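Local coordinates for protein beta-lactamase (Burkholderia cenocepacia, PDB 5E2G) that probably hydrolyses the amide bond of beta-lactam antibiotics as a class C beta-lactamase, and is also described as a D-alanine carboxypeptidase, at residues M18-I28 with F39-Q47. Numbering follows the deposited sequence.
Sequences MKQYAIPGMAI and FDYGVMSKQ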
loop_
_atom_site.group_PDB
_atom_site.type_symbol
_atom_site.label_atom_id
_atom_site.label_comp_id
_atom_site.label_asym_id
_atom_site.label_seq_id
_atom_site.Cartn_x
_atom_site.Cartn_y
_atom_site.Cartn_z
HETATM N N MSE A 18 -18.210 -2.084 -11.968
HETATM C CA MSE A 18 -18.419 -3.480 -11.646
HETATM C C MSE A 18 -19.138 -4.143 -12.803
HETATM O O MSE A 18 -18.983 -5.334 -13.055
HETATM C CB MSE A 18 -19.210 -3.613 -10.355
HETATM C CG MSE A 18 -18.559 -2.905 -9.192
HETATM SE SE MSE A 18 -19.690 -2.949 -7.629
HETATM C CE MSE A 18 -19.958 -4.874 -7.551
ATOM N N LYS A 19 -19.917 -3.343 -13.524
ATOM C CA LYS A 19 -20.612 -3.855 -14.696
ATOM C C LYS A 19 -19.621 -4.230 -15.791
ATOM O O LYS A 19 -19.563 -5.383 -16.231
ATOM C CB LYS A 19 -21.613 -2.811 -15.194
ATOM C CG LYS A 19 -22.611 -3.311 -16.217
ATOM C CD LYS A 19 -23.513 -2.174 -16.653
ATOM C CE LYS A 19 -24.631 -2.652 -17.568
ATOM N NZ LYS A 19 -24.125 -3.248 -18.834
ATOM N N GLN A 20 -18.810 -3.266 -16.224
ATOM C CA GLN A 20 -17.951 -3.498 -17.378
ATOM C C GLN A 20 -16.881 -4.541 -17.102
ATOM O O GLN A 20 -16.471 -5.261 -18.019
ATOM C CB GLN A 20 -17.280 -2.206 -17.818
ATOM C CG GLN A 20 -16.600 -2.358 -19.149
ATOM C CD GLN A 20 -15.501 -1.363 -19.338
ATOM O OE1 GLN A 20 -15.400 -0.394 -18.588
ATOM N NE2 GLN A 20 -14.657 -1.592 -20.340
ATOM N N TYR A 21 -16.407 -4.631 -15.865
ATOM C CA TYR A 21 -15.332 -5.546 -15.524
ATOM C C TYR A 21 -15.816 -6.755 -14.751
ATOM O O TYR A 21 -14.998 -7.602 -14.380
ATOM C CB TYR A 21 -14.241 -4.798 -14.758
ATOM C CG TYR A 21 -13.639 -3.739 -15.642
ATOM C CD1 TYR A 21 -12.883 -4.096 -16.746
ATOM C CD2 TYR A 21 -13.876 -2.392 -15.416
ATOM C CE1 TYR A 21 -12.360 -3.155 -17.579
ATOM C CE2 TYR A 21 -13.351 -1.437 -16.244
ATOM C CZ TYR A 21 -12.590 -1.823 -17.325
ATOM O OH TYR A 21 -12.054 -0.872 -18.165
ATOM N N ALA A 22 -17.126 -6.873 -14.535
ATOM C CA ALA A 22 -17.716 -8.052 -13.909
ATOM C C ALA A 22 -17.079 -8.312 -12.549
ATOM O O ALA A 22 -16.596 -9.406 -12.263
ATOM C CB ALA A 22 -17.597 -9.278 -14.819
ATOM N N ILE A 23 -17.050 -7.278 -11.720
ATOM C CA ILE A 23 -16.574 -7.390 -10.345
ATOM C C ILE A 23 -17.750 -7.850 -9.490
ATOM O O ILE A 23 -18.765 -7.136 -9.425
ATOM C CB ILE A 23 -16.008 -6.065 -9.827
ATOM C CG1 ILE A 23 -14.994 -5.503 -10.823
ATOM C CG2 ILE A 23 -15.356 -6.273 -8.482
ATOM C CD1 ILE A 23 -13.873 -6.455 -11.134
ATOM N N PRO A 24 -17.677 -9.026 -8.858
ATOM C CA PRO A 24 -18.794 -9.463 -8.003
ATOM C C PRO A 24 -19.097 -8.498 -6.874
ATOM O O PRO A 24 -20.270 -8.296 -6.538
ATOM C CB PRO A 24 -18.319 -10.825 -7.476
ATOM C CG PRO A 24 -17.370 -11.313 -8.527
ATOM C CD PRO A 24 -16.668 -10.084 -9.040
ATOM N N GLY A 25 -18.077 -7.877 -6.296
ATOM C CA GLY A 25 -18.299 -7.022 -5.150
ATOM C C GLY A 25 -17.219 -5.979 -5.001
ATOM O O GLY A 25 -16.091 -6.132 -5.480
HETATM N N MSE A 26 -17.589 -4.899 -4.322
HETATM C CA MSE A 26 -16.667 -3.837 -3.957
HETATM C C MSE A 26 -17.060 -3.245 -2.619
HETATM O O MSE A 26 -18.226 -3.208 -2.267
HETATM C CB MSE A 26 -16.641 -2.722 -5.006
HETATM C CG MSE A 26 -16.163 -3.141 -6.364
HETATM SE SE MSE A 26 -15.751 -1.585 -7.419
HETATM C CE MSE A 26 -14.219 -0.913 -6.407
ATOM N N ALA A 27 -16.076 -2.767 -1.876
ATOM C CA ALA A 27 -16.315 -1.983 -0.678
ATOM C C ALA A 27 -15.606 -0.650 -0.853
ATOM O O ALA A 27 -14.429 -0.616 -1.228
ATOM C CB ALA A 27 -15.824 -2.709 0.574
ATOM N N ILE A 28 -16.334 0.438 -0.617
ATOM C CA ILE A 28 -15.843 1.791 -0.849
ATOM C C ILE A 28 -15.858 2.528 0.477
ATOM O O ILE A 28 -16.906 2.618 1.126
ATOM C CB ILE A 28 -16.698 2.546 -1.879
ATOM C CG1 ILE A 28 -17.057 1.648 -3.075
ATOM C CG2 ILE A 28 -16.000 3.829 -2.292
ATOM C CD1 ILE A 28 -15.886 1.197 -3.909
ATOM N N PHE A 39 -19.462 2.036 1.868
ATOM C CA PHE A 39 -20.556 1.645 0.991
ATOM C C PHE A 39 -20.213 0.308 0.352
ATOM O O PHE A 39 -19.216 0.207 -0.371
ATOM C CB PHE A 39 -20.794 2.711 -0.079
ATOM C CG PHE A 39 -21.016 4.085 0.479
ATOM C CD1 PHE A 39 -22.152 4.367 1.225
ATOM C CD2 PHE A 39 -20.089 5.088 0.272
ATOM C CE1 PHE A 39 -22.362 5.623 1.745
ATOM C CE2 PHE A 39 -20.294 6.347 0.786
ATOM C CZ PHE A 39 -21.432 6.615 1.528
ATOM N N ASP A 40 -21.032 -0.709 0.616
ATOM C CA ASP A 40 -20.776 -2.060 0.137
ATOM C C ASP A 40 -21.620 -2.347 -1.097
ATOM O O ASP A 40 -22.758 -1.885 -1.206
ATOM C CB ASP A 40 -21.066 -3.098 1.227
ATOM C CG ASP A 40 -20.054 -3.051 2.379
ATOM O OD1 ASP A 40 -18.873 -2.718 2.139
ATOM O OD2 ASP A 40 -20.445 -3.343 3.528
ATOM N N TYR A 41 -21.054 -3.114 -2.027
ATOM C CA TYR A 41 -21.733 -3.454 -3.270
ATOM C C TYR A 41 -21.523 -4.923 -3.608
ATOM O O TYR A 41 -20.418 -5.450 -3.462
ATOM C CB TYR A 41 -21.235 -2.595 -4.438
ATOM C CG TYR A 41 -21.460 -1.114 -4.256
ATOM C CD1 TYR A 41 -20.548 -0.334 -3.557
ATOM C CD2 TYR A 41 -22.581 -0.494 -4.785
ATOM C CE1 TYR A 41 -20.749 1.021 -3.386
ATOM C CE2 TYR A 41 -22.792 0.852 -4.620
ATOM C CZ TYR A 41 -21.875 1.608 -3.919
ATOM O OH TYR A 41 -22.094 2.958 -3.756
ATOM N N GLY A 42 -22.577 -5.581 -4.073
ATOM C CA GLY A 42 -22.396 -6.899 -4.643
ATOM C C GLY A 42 -22.093 -7.970 -3.606
ATOM O O GLY A 42 -22.546 -7.910 -2.461
ATOM N N VAL A 43 -21.305 -8.966 -4.026
ATOM C CA VAL A 43 -21.197 -10.240 -3.322
ATOM C C VAL A 43 -19.737 -10.642 -3.128
ATOM O O VAL A 43 -18.859 -10.292 -3.923
ATOM C CB VAL A 43 -21.969 -11.358 -4.064
ATOM C CG1 VAL A 43 -23.477 -11.145 -3.923
ATOM C CG2 VAL A 43 -21.575 -11.394 -5.538
HETATM N N MSE A 44 -19.497 -11.417 -2.067
HETATM C CA MSE A 44 -18.168 -11.868 -1.654
HETATM C C MSE A 44 -17.634 -13.023 -2.476
HETATM O O MSE A 44 -16.417 -13.185 -2.602
HETATM C CB MSE A 44 -18.189 -12.318 -0.193
HETATM C CG MSE A 44 -18.542 -11.257 0.815
HETATM SE SE MSE A 44 -18.474 -11.971 2.629
HETATM C CE MSE A 44 -16.873 -13.065 2.477
ATOM N N SER A 45 -18.548 -13.842 -2.998
ATOM C CA SER A 45 -18.191 -15.104 -3.639
ATOM C C SER A 45 -19.311 -15.538 -4.572
ATOM O O SER A 45 -20.460 -15.667 -4.142
ATOM C CB SER A 45 -17.930 -16.190 -2.593
ATOM O OG SER A 45 -17.791 -17.461 -3.201
ATOM N N LYS A 46 -18.968 -15.785 -5.840
ATOM C CA LYS A 46 -19.953 -16.186 -6.841
ATOM C C LYS A 46 -20.558 -17.547 -6.548
ATOM O O LYS A 46 -21.658 -17.846 -7.025
ATOM C CB LYS A 46 -19.321 -16.218 -8.232
ATOM C CG LYS A 46 -19.366 -14.920 -9.013
ATOM C CD LYS A 46 -18.708 -15.133 -10.364
ATOM C CE LYS A 46 -18.746 -13.886 -11.213
ATOM N NZ LYS A 46 -18.217 -14.146 -12.582
ATOM N N GLN A 47 -19.862 -18.385 -5.792
ATOM C CA GLN A 47 -20.385 -19.713 -5.506
ATOM C C GLN A 47 -21.351 -19.692 -4.332
ATOM O O GLN A 47 -22.316 -20.464 -4.314
ATOM C CB GLN A 47 -19.234 -20.681 -5.239
ATOM C CG GLN A 47 -19.666 -22.084 -4.877
ATOM C CD GLN A 47 -19.582 -22.344 -3.383
ATOM O OE1 GLN A 47 -18.588 -22.006 -2.741
ATOM N NE2 GLN A 47 -20.630 -22.948 -2.822
#
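The ring of Y41 has the carbonyl oxygen of M26 at its edge, in the ring plane, while two side chains reach it obliquely. Selenomethionine M18 makes a Met-aromatic contact, its SE 5.2 Å from the ring centroid and 49° off the normal. I28 CG1 lies 3.8 Å from Y41 CE1. Bent at its last torsion, the M18 chain crosses Y41 at about a right angle with SE 3.6 Å from Y41 CB. R7 adds a cation-pi contact and T11 binds the tyrosine hydroxyl, both from helix 3-21. Backbone pairing is antiparallel, the axes of strand pieces 25-28 and 39-42 lying at 173°. M26 and Y41 exchange two hydrogen bonds, Y41 N to M26 O being 2.8 Å with a C=O...N angle of 168°; I28 and F39 exchange two more. Beyond G42, whose phi is positive, V43 N reaches P24 O at 2.8 Å from above the carbonyl plane, and P24 CB packs 3.8 Å from V43 CG2. On the sheet face opposite M26, Y41, I28 and F39, A27 CB meets D40 OD1 at 3.4 Å. The four strand bonds join the open end of beta hairpin 25-32/35-42, whose second strand edges the antiparallel sheet, its M26, F39 and Y41 face covered by helix 3-21, as in the alpha/beta domain of serine beta-lactamases.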